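Local coordinates for putative alpha-ketoglutarate-dependent taurine dioxygenase (Burkholderia xenovorans, PDB 5HSX), which probably acts as an iron(II)- and 2-oxoglutarate-dependent dioxygenase of the TfdA/TauD family, its natural substrate not established, at residues W134-R139 and W266-T271; K56-F61 and W152-A157; E81-H86 and T292-V297. One frame throughout, in Å; residues are numbered along the deposited sequence.

Contact 1. Residues W134-R139 and W266-T271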
loop_
_atom_site.group_PDB
_atom_site.type_symbol
_atom_site.label_atom_id
_atom_site.label_comp_id
_atom_site.label_asym_id
_atom_site.label_seq_id
_atom_site.Cartn_x
_atom_site.Cartn_y
_atom_site.Cartn_z
ATOM N N TRP B 134 0.139 7.633 -23.022
ATOM C CA TRP B 134 0.345 8.616 -21.968
ATOM C C TRP B 134 -0.651 8.474 -20.823
ATOM O O TRP B 134 -0.361 8.938 -19.716
ATOM C CB TRP B 134 0.315 10.036 -22.546
ATOM C CG TRP B 134 -1.033 10.635 -22.825
ATOM C CD1 TRP B 134 -1.709 10.644 -24.023
ATOM C CD2 TRP B 134 -1.839 11.380 -21.906
ATOM N NE1 TRP B 134 -2.893 11.340 -23.893
ATOM C CE2 TRP B 134 -2.998 11.796 -22.603
ATOM C CE3 TRP B 134 -1.692 11.743 -20.558
ATOM C CZ2 TRP B 134 -4.005 12.545 -21.994
ATOM C CZ3 TRP B 134 -2.697 12.485 -19.956
ATOM C CH2 TRP B 134 -3.841 12.875 -20.675
ATOM N N ALA B 135 -1.798 7.832 -21.049
ATOM C CA ALA B 135 -2.802 7.716 -19.999
ATOM C C ALA B 135 -3.665 6.499 -20.261
ATOM O O ALA B 135 -3.768 6.015 -21.392
ATOM C CB ALA B 135 -3.695 8.962 -19.923
ATOM N N SER B 136 -4.316 6.031 -19.202
ATOM C CA SER B 136 -5.321 4.988 -19.335
ATOM C C SER B 136 -6.535 5.362 -18.498
ATOM O O SER B 136 -6.419 6.054 -17.482
ATOM C CB SER B 136 -4.777 3.617 -18.901
ATOM O OG SER B 136 -3.409 3.462 -19.261
ATOM N N ILE B 137 -7.698 4.882 -18.930
ATOM C CA ILE B 137 -8.960 5.101 -18.236
ATOM C C ILE B 137 -9.598 3.738 -18.021
ATOM O O ILE B 137 -10.027 3.089 -18.984
ATOM C CB ILE B 137 -9.895 6.031 -19.021
ATOM C CG1 ILE B 137 -9.230 7.397 -19.195
ATOM C CG2 ILE B 137 -11.252 6.142 -18.313
ATOM C CD1 ILE B 137 -9.839 8.240 -20.251
ATOM N N LEU B 138 -9.670 3.306 -16.764
ATOM C CA LEU B 138 -10.120 1.971 -16.394
ATOM C C LEU B 138 -11.421 2.091 -15.610
ATOM O O LEU B 138 -11.462 2.794 -14.595
ATOM C CB LEU B 138 -9.045 1.284 -15.550
ATOM C CG LEU B 138 -9.301 -0.106 -14.981
ATOM C CD1 LEU B 138 -9.484 -1.117 -16.097
ATOM C CD2 LEU B 138 -8.121 -0.477 -14.070
ATOM N N ARG B 139 -12.478 1.408 -16.063
ATOM C CA ARG B 139 -13.769 1.463 -15.383
ATOM C C ARG B 139 -14.169 0.087 -14.855
ATOM O O ARG B 139 -13.937 -0.938 -15.506
ATOM C CB ARG B 139 -14.866 2.037 -16.306
ATOM C CG ARG B 139 -15.556 1.049 -17.259
ATOM C CD ARG B 139 -16.565 1.779 -18.150
ATOM N NE ARG B 139 -17.632 0.897 -18.608
ATOM C CZ ARG B 139 -17.623 0.230 -19.759
ATOM N NH1 ARG B 139 -16.598 0.348 -20.594
ATOM N NH2 ARG B 139 -18.647 -0.558 -20.078
ATOM N N TRP B 266 -5.295 7.685 -15.068
ATOM C CA TRP B 266 -3.948 7.964 -14.584
ATOM C C TRP B 266 -3.006 8.379 -15.705
ATOM O O TRP B 266 -3.186 8.015 -16.871
ATOM C CB TRP B 266 -3.336 6.778 -13.824
ATOM C CG TRP B 266 -3.062 5.521 -14.603
ATOM C CD1 TRP B 266 -1.886 5.172 -15.207
ATOM C CD2 TRP B 266 -3.949 4.410 -14.779
ATOM N NE1 TRP B 266 -2.001 3.923 -15.776
ATOM C CE2 TRP B 266 -3.255 3.432 -15.524
ATOM C CE3 TRP B 266 -5.268 4.154 -14.395
ATOM C CZ2 TRP B 266 -3.837 2.212 -15.891
ATOM C CZ3 TRP B 266 -5.843 2.934 -14.754
ATOM C CH2 TRP B 266 -5.128 1.986 -15.504
ATOM N N ASP B 267 -1.995 9.152 -15.308
ATOM C CA ASP B 267 -0.986 9.711 -16.206
ATOM C C ASP B 267 0.219 8.774 -16.175
ATOM O O ASP B 267 1.003 8.786 -15.224
ATOM C CB ASP B 267 -0.612 11.128 -15.768
ATOM C CG ASP B 267 0.369 11.804 -16.721
ATOM O OD1 ASP B 267 0.948 11.112 -17.587
ATOM O OD2 ASP B 267 0.575 13.027 -16.587
ATOM N N ASN B 268 0.366 7.964 -17.229
ATOM C CA ASN B 268 1.471 7.014 -17.340
ATOM C C ASN B 268 2.831 7.678 -17.484
ATOM O O ASN B 268 3.851 6.992 -17.378
ATOM C CB ASN B 268 1.270 6.108 -18.547
ATOM C CG ASN B 268 0.237 5.060 -18.318
ATOM O OD1 ASN B 268 0.312 4.296 -17.348
ATOM N ND2 ASN B 268 -0.746 4.999 -19.213
ATOM N N ARG B 269 2.888 8.969 -17.769
ATOM C CA ARG B 269 4.185 9.609 -17.838
ATOM C C ARG B 269 4.756 9.917 -16.465
ATOM O O ARG B 269 5.944 10.248 -16.367
ATOM C CB ARG B 269 4.074 10.884 -18.676
ATOM C CG ARG B 269 3.434 10.599 -20.030
ATOM C CD ARG B 269 2.958 11.856 -20.701
ATOM N NE ARG B 269 1.910 12.503 -19.925
ATOM C CZ ARG B 269 1.219 13.561 -20.347
ATOM N NH1 ARG B 269 1.448 14.077 -21.551
ATOM N NH2 ARG B 269 0.293 14.095 -19.565
ATOM N N ALA B 270 3.947 9.794 -15.404
ATOM C CA ALA B 270 4.364 10.158 -14.059
ATOM C C ALA B 270 4.051 9.089 -13.020
ATOM O O ALA B 270 4.209 9.356 -11.824
ATOM C CB ALA B 270 3.708 11.477 -13.631
ATOM N N THR B 271 3.607 7.900 -13.430
ATOM C CA THR B 271 3.197 6.887 -12.463
ATOM C C THR B 271 3.668 5.515 -12.903
ATOM O O THR B 271 3.912 5.257 -14.087
ATOM C CB THR B 271 1.665 6.812 -12.272
ATOM O OG1 THR B 271 1.033 6.472 -13.522
ATOM C CG2 THR B 271 1.105 8.134 -11.740
#
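Arg269 lies against the indole of Trp134 where strand 263-267 ends beside strand 135-140, two antiparallel neighbours in the large sheet of the TfdA-type double-stranded beta-helix. Its CB leads to CG, 4.0 Å from Trp134 CB, and CD closes further on that same carbon. A bend at chi3 (-63°) turns NE away from a straight chain and onto Asp267 OD1, 2.9 Å off and close to the guanidinium plane. CZ comes to 3.4 Å from Trp134 CE3, which sits over one guanidinium face toward its rim, the indole and guanidinium planes 43° apart. NH2, at the tip, approaches Trp134 CE3 to 3.2 Å, oblique to the indole, reaches Asp267 OD2 and completes a side-on, two-nitrogen salt bridge; it also pairs with Glu212, and OD2 has a further partner in His210. Asp267 OD1 receives the backbone N of Arg269, forming an Asx turn inside a type I turn from Asp267 to Ala270; NE and N approach OD1 from opposite faces of the carboxylate.

The strands are joined by Trp266 N to Ser136 O (3.1 Å) and by a longer bond from Ser136 N to Trp266 O. Beyond them, Asn268 N reaches Trp134 O at 2.8 Å from above the carbonyl plane. Ser136 CB stands over the Trp266 six-membered ring, 3.8 Å from its centroid, while Asn268 ND2 donates to Ser136 OG at 158°. Through a weak OG bond to metal ligand Asp125, Ser136 is a second-shell residue of the sodium site, its hydroxyl held by Asn268; the buried Arg269 charge is probably balanced by the carboxylates of Asp267 and Glu212.

Contact 2. Residues K56-F61 and W152-A157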
loop_
_atom_site.group_PDB
_atom_site.type_symbol
_atom_site.label_atom_id
_atom_site.label_comp_id
_atom_site.label_asym_id
_atom_site.label_seq_id
_atom_site.Cartn_x
_atom_site.Cartn_y
_atom_site.Cartn_z
ATOM N N LYS B 56 -1.858 17.220 -11.898
ATOM C CA LYS B 56 -1.401 17.595 -10.564
ATOM C C LYS B 56 -1.356 16.405 -9.610
ATOM O O LYS B 56 -0.417 16.279 -8.811
ATOM C CB LYS B 56 -2.316 18.677 -9.997
ATOM C CG LYS B 56 -1.963 19.116 -8.585
ATOM C CD LYS B 56 -2.940 20.194 -8.135
ATOM C CE LYS B 56 -2.639 20.706 -6.746
ATOM N NZ LYS B 56 -3.633 21.751 -6.391
ATOM N N TRP B 57 -2.356 15.534 -9.667
ATOM C CA TRP B 57 -2.478 14.442 -8.704
ATOM C C TRP B 57 -2.092 13.082 -9.276
ATOM O O TRP B 57 -2.119 12.087 -8.537
ATOM C CB TRP B 57 -3.909 14.417 -8.137
ATOM C CG TRP B 57 -4.124 15.600 -7.218
ATOM C CD1 TRP B 57 -4.848 16.735 -7.473
ATOM C CD2 TRP B 57 -3.540 15.780 -5.920
ATOM N NE1 TRP B 57 -4.770 17.594 -6.396
ATOM C CE2 TRP B 57 -3.969 17.034 -5.435
ATOM C CE3 TRP B 57 -2.713 14.989 -5.111
ATOM C CZ2 TRP B 57 -3.589 17.525 -4.181
ATOM C CZ3 TRP B 57 -2.336 15.472 -3.864
ATOM C CH2 TRP B 57 -2.777 16.732 -3.411
ATOM N N ARG B 58 -1.731 13.021 -10.567
ATOM C CA ARG B 58 -1.163 11.846 -11.236
ATOM C C ARG B 58 -2.195 10.775 -11.574
ATOM O O ARG B 58 -2.093 10.131 -12.625
ATOM C CB ARG B 58 -0.051 11.190 -10.416
ATOM C CG ARG B 58 0.976 12.129 -9.806
ATOM C CD ARG B 58 1.544 13.106 -10.812
ATOM N NE ARG B 58 2.427 14.042 -10.121
ATOM C CZ ARG B 58 3.197 14.939 -10.725
ATOM N NH1 ARG B 58 3.217 15.024 -12.047
ATOM N NH2 ARG B 58 3.955 15.746 -9.997
ATOM N N VAL B 59 -3.147 10.531 -10.678
ATOM C CA VAL B 59 -4.271 9.637 -10.944
ATOM C C VAL B 59 -5.510 10.237 -10.293
ATOM O O VAL B 59 -5.459 10.675 -9.139
ATOM C CB VAL B 59 -4.028 8.195 -10.440
ATOM C CG1 VAL B 59 -3.676 8.155 -8.917
ATOM C CG2 VAL B 59 -5.250 7.323 -10.729
ATOM N N VAL B 60 -6.613 10.285 -11.031
ATOM C CA VAL B 60 -7.861 10.801 -10.494
ATOM C C VAL B 60 -8.922 9.715 -10.600
ATOM O O VAL B 60 -8.881 8.854 -11.488
ATOM C CB VAL B 60 -8.308 12.104 -11.191
ATOM C CG1 VAL B 60 -7.281 13.214 -10.926
ATOM C CG2 VAL B 60 -8.494 11.901 -12.701
ATOM N N PHE B 61 -9.874 9.752 -9.668
ATOM C CA PHE B 61 -10.878 8.703 -9.546
ATOM C C PHE B 61 -12.282 9.293 -9.585
ATOM O O PHE B 61 -12.527 10.375 -9.042
ATOM C CB PHE B 61 -10.699 7.908 -8.242
ATOM C CG PHE B 61 -9.331 7.316 -8.068
ATOM C CD1 PHE B 61 -8.971 6.155 -8.738
ATOM C CD2 PHE B 61 -8.407 7.915 -7.223
ATOM C CE1 PHE B 61 -7.709 5.598 -8.568
ATOM C CE2 PHE B 61 -7.144 7.367 -7.044
ATOM C CZ PHE B 61 -6.792 6.202 -7.717
ATOM N N TRP B 152 -1.030 2.982 -7.102
ATOM C CA TRP B 152 -0.199 3.788 -7.981
ATOM C C TRP B 152 0.933 4.415 -7.176
ATOM O O TRP B 152 0.795 4.669 -5.975
ATOM C CB TRP B 152 -1.003 4.925 -8.667
ATOM C CG TRP B 152 -1.957 4.480 -9.748
ATOM C CD1 TRP B 152 -1.768 4.574 -11.104
ATOM C CD2 TRP B 152 -3.252 3.904 -9.563
ATOM N NE1 TRP B 152 -2.862 4.075 -11.770
ATOM C CE2 TRP B 152 -3.789 3.659 -10.847
ATOM C CE3 TRP B 152 -4.012 3.570 -8.438
ATOM C CZ2 TRP B 152 -5.054 3.095 -11.033
ATOM C CZ3 TRP B 152 -5.270 2.999 -8.627
ATOM C CH2 TRP B 152 -5.774 2.775 -9.912
ATOM N N THR B 153 2.040 4.709 -7.850
ATOM C CA THR B 153 3.119 5.433 -7.205
ATOM C C THR B 153 3.524 6.620 -8.068
ATOM O O THR B 153 3.405 6.584 -9.293
ATOM C CB THR B 153 4.313 4.532 -6.921
ATOM O OG1 THR B 153 5.291 5.280 -6.189
ATOM C CG2 THR B 153 4.919 3.970 -8.233
ATOM N N ASN B 154 4.001 7.671 -7.402
ATOM C CA ASN B 154 4.285 8.958 -8.034
ATOM C C ASN B 154 5.764 8.986 -8.412
ATOM O O ASN B 154 6.627 9.176 -7.555
ATOM C CB ASN B 154 3.914 10.081 -7.067
ATOM C CG ASN B 154 4.178 11.458 -7.622
ATOM O OD1 ASN B 154 4.938 11.631 -8.573
ATOM N ND2 ASN B 154 3.557 12.458 -7.012
ATOM N N LEU B 155 6.061 8.814 -9.708
ATOM C CA LEU B 155 7.452 8.761 -10.159
ATOM C C LEU B 155 8.130 10.125 -10.133
ATOM O O LEU B 155 9.366 10.193 -10.149
ATOM C CB LEU B 155 7.520 8.186 -11.575
ATOM C CG LEU B 155 6.940 6.761 -11.685
ATOM C CD1 LEU B 155 7.075 6.263 -13.123
ATOM C CD2 LEU B 155 7.638 5.837 -10.736
ATOM N N VAL B 156 7.358 11.205 -10.111
ATOM C CA VAL B 156 7.951 12.539 -10.040
ATOM C C VAL B 156 8.413 12.827 -8.618
ATOM O O VAL B 156 9.552 13.256 -8.384
ATOM C CB VAL B 156 6.947 13.595 -10.530
ATOM C CG1 VAL B 156 7.472 14.998 -10.233
ATOM C CG2 VAL B 156 6.683 13.432 -12.041
ATOM N N ALA B 157 7.535 12.568 -7.647
ATOM C CA ALA B 157 7.935 12.643 -6.243
ATOM C C ALA B 157 9.139 11.749 -5.968
ATOM O O ALA B 157 10.079 12.157 -5.267
ATOM C CB ALA B 157 6.758 12.262 -5.342
HETATM O O HOH W 1 4.508 15.329 -7.067
#
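Phe61 and Trp152 reach toward each other, tip to tip, in an offset edge-to-face pair, planes 69° apart and ring centroids 5.3 Å apart (six-membered ring of Trp152). The closest atoms are Phe61 CE1 and Trp152 CZ3, at 3.6 Å. Val59 supplies a CH-pi contact: its CG2, anti to the backbone N, stands over the centre of the indole, 4.1 Å from the centroid of the five-membered ring and 14° off the normal. Trp152 also meets the rings of Trp266 and His273, the latter a ligand of the sodium ion.

The two segments belong to different sheets of the double-stranded beta-helix: strand 59-62 lies in the large mixed sheet and strand 150-154 in the four-stranded one, so Phe61 and Trp152 meet between the two sheets, as in the core of this fold.

Polar and mixed contacts gather where helix 44-57 ends and helix 155-161 starts. Arg58, with positive phi (77°), is the first residue after the former helix; Asn154 is the N-cap of the latter. Asn154 OD1 accepts from Ala157 N at 2.9 Å and more weakly from Val156 N. Val156 CB covers one guanidinium face of Arg58, its CG1 3.6 Å from NH2. No direct hydrogen bond joins the segments; instead one water accepts from both Arg58 NH2 and Asn154 ND2, each at 3.0 Å. Arg58 NH2 is also salt-bridged to Glu215, and Asn154 ND2 donates to His28 O.

Contact 3. Residues E81-H86 and T292-V297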
loop_
_atom_site.group_PDB
_atom_site.type_symbol
_atom_site.label_atom_id
_atom_site.label_comp_id
_atom_site.label_asym_id
_atom_site.label_seq_id
_atom_site.Cartn_x
_atom_site.Cartn_y
_atom_site.Cartn_z
ATOM N N GLU B 81 -6.123 10.778 -28.288
ATOM C CA GLU B 81 -6.428 9.776 -29.306
ATOM C C GLU B 81 -6.442 8.393 -28.668
ATOM O O GLU B 81 -5.512 8.030 -27.941
ATOM C CB GLU B 81 -5.394 9.803 -30.433
ATOM C CG GLU B 81 -5.545 10.927 -31.409
ATOM C CD GLU B 81 -6.800 10.771 -32.228
ATOM O OE1 GLU B 81 -7.818 11.395 -31.866
ATOM O OE2 GLU B 81 -6.771 9.999 -33.210
ATOM N N LEU B 82 -7.481 7.617 -28.961
ATOM C CA LEU B 82 -7.593 6.277 -28.395
ATOM C C LEU B 82 -6.663 5.312 -29.119
ATOM O O LEU B 82 -6.553 5.342 -30.346
ATOM C CB LEU B 82 -9.034 5.773 -28.506
ATOM C CG LEU B 82 -10.131 6.225 -27.534
ATOM C CD1 LEU B 82 -9.801 5.764 -26.149
ATOM C CD2 LEU B 82 -10.356 7.729 -27.553
ATOM N N THR B 83 -6.010 4.429 -28.363
ATOM C CA THR B 83 -5.320 3.318 -29.001
ATOM C C THR B 83 -6.345 2.325 -29.539
ATOM O O THR B 83 -7.455 2.199 -29.017
ATOM C CB THR B 83 -4.364 2.619 -28.022
ATOM O OG1 THR B 83 -5.119 1.926 -27.024
ATOM C CG2 THR B 83 -3.466 3.638 -27.341
ATOM N N LEU B 84 -5.976 1.642 -30.619
ATOM C CA LEU B 84 -6.829 0.662 -31.277
ATOM C C LEU B 84 -6.219 -0.715 -31.072
ATOM O O LEU B 84 -5.040 -0.928 -31.376
ATOM C CB LEU B 84 -6.989 0.992 -32.762
ATOM C CG LEU B 84 -7.575 2.390 -32.961
ATOM C CD1 LEU B 84 -7.553 2.783 -34.422
ATOM C CD2 LEU B 84 -8.993 2.462 -32.419
ATOM N N GLY B 85 -7.031 -1.644 -30.575
ATOM C CA GLY B 85 -6.548 -2.770 -29.793
ATOM C C GLY B 85 -5.896 -3.911 -30.543
ATOM O O GLY B 85 -5.328 -3.745 -31.628
ATOM N N HIS B 86 -5.962 -5.100 -29.925
ATOM C CA HIS B 86 -5.371 -6.367 -30.314
ATOM C C HIS B 86 -6.462 -7.343 -30.740
ATOM O O HIS B 86 -7.533 -7.382 -30.123
ATOM C CB HIS B 86 -4.561 -6.973 -29.154
ATOM C CG HIS B 86 -3.728 -8.154 -29.547
ATOM N ND1 HIS B 86 -4.204 -9.447 -29.509
ATOM C CD2 HIS B 86 -2.455 -8.236 -30.002
ATOM C CE1 HIS B 86 -3.259 -10.276 -29.917
ATOM N NE2 HIS B 86 -2.187 -9.566 -30.221
ATOM N N THR B 292 -6.970 3.382 -23.562
ATOM C CA THR B 292 -5.720 4.090 -23.330
ATOM C C THR B 292 -5.502 5.097 -24.450
ATOM O O THR B 292 -6.035 4.961 -25.557
ATOM C CB THR B 292 -4.491 3.151 -23.177
ATOM O OG1 THR B 292 -3.976 2.771 -24.447
ATOM C CG2 THR B 292 -4.837 1.878 -22.398
ATOM N N LEU B 293 -4.743 6.131 -24.126
ATOM C CA LEU B 293 -4.536 7.270 -25.006
ATOM C C LEU B 293 -3.121 7.238 -25.565
ATOM O O LEU B 293 -2.160 7.032 -24.815
ATOM C CB LEU B 293 -4.793 8.576 -24.255
ATOM C CG LEU B 293 -6.177 8.700 -23.603
ATOM C CD1 LEU B 293 -6.324 10.052 -22.908
ATOM C CD2 LEU B 293 -7.287 8.505 -24.629
ATOM N N VAL B 294 -3.006 7.463 -26.878
ATOM C CA VAL B 294 -1.723 7.400 -27.579
ATOM C C VAL B 294 -0.775 8.465 -27.045
ATOM O O VAL B 294 -1.139 9.641 -26.931
ATOM C CB VAL B 294 -1.957 7.568 -29.093
ATOM C CG1 VAL B 294 -0.633 7.608 -29.866
ATOM C CG2 VAL B 294 -2.875 6.456 -29.622
ATOM N N GLY B 295 0.456 8.060 -26.724
ATOM C CA GLY B 295 1.458 8.955 -26.194
ATOM C C GLY B 295 2.558 9.236 -27.210
ATOM O O GLY B 295 2.623 8.643 -28.285
ATOM N N ASP B 296 3.434 10.166 -26.842
ATOM C CA ASP B 296 4.560 10.561 -27.677
ATOM C C ASP B 296 5.826 9.816 -27.248
ATOM O O ASP B 296 5.834 9.053 -26.280
ATOM C CB ASP B 296 4.755 12.074 -27.605
ATOM C CG ASP B 296 3.770 12.832 -28.481
ATOM O OD1 ASP B 296 3.536 12.392 -29.629
ATOM O OD2 ASP B 296 3.229 13.861 -28.027
ATOM N N VAL B 297 6.909 10.038 -27.982
ATOM C CA VAL B 297 8.191 9.407 -27.652
ATOM C C VAL B 297 8.794 10.120 -26.442
ATOM O O VAL B 297 8.889 11.360 -26.450
ATOM C CB VAL B 297 9.132 9.465 -28.857
ATOM C CG1 VAL B 297 10.511 8.907 -28.508
ATOM C CG2 VAL B 297 8.527 8.711 -30.041
HETATM O O HOH W 2 -3.505 11.051 -26.896
HETATM O O HOH W 3 -8.006 2.524 -26.147
#
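A single beta bridge between Leu82 and Leu293 couples the loop after helix 69-77 to strand 287-293, a member of the large sheet of the double-stranded beta-helix. Two backbone bonds flank it: Val294 N donates to Glu81 O at 2.8 Å, and Thr83 N to Thr292 O at 2.9 Å and 172°. The CA atoms of Leu82 and Leu293 lie 4.7 Å apart, and each also directs its hydrogen at a carbonyl oxygen, Leu293 CA at Glu81 O and Leu82 CA at Thr292 O.

Side chains add to this on the threonine flank. Both Thr83 and Thr292 place OG1 between their own backbone N and carbonyl carbon (chi1 69° and 83°), and Thr83 OG1 and Thr292 OG1 share a hydrogen bond of 2.9 Å. Thr83 OG1 has a further partner in Tyr99 OH, while Val320 of helix 313-322 touches both threonines. Thr83 CG2 lies against Thr292 OG1, at 3.1 Å, and also touches Val294 CG2. Leu82 and Leu293 meet more loosely, CD1 of the first 4.0 Å from CD2 of the second.

Two waters extend the pairing. One accepts from Glu81 N and donates to Val294 O; the other accepts from Thr292 N and probably donates to Thr83 O. The direct polar links are thus two main-chain bonds and one hydroxyl pair, with water serving Glu81 N, Val294 O and Thr292 N.

Contacts 1 and 2 are buried, whereas contact 3 is partly open to solvent. All three reach the large mixed sheet: strand 263-267 of contact 1 neighbours strand 59-62 of contact 2, with Asp267 N 2.9 Å from Arg58 O, and strand 135-140 neighbours strand 287-293 of contact 3, with Leu293 N 2.9 Å from Ala135 O. Contact 1 thus lies between the others, whose centres are about 20 Å apart on opposite sides of the chain's centre. Chemistry follows place: contact 1 combines strand pairing with a buried salt bridge, contact 2 relies on aromatic packing between sheets and one bridging water, and contact 3 on main-chain bonds extended by two waters.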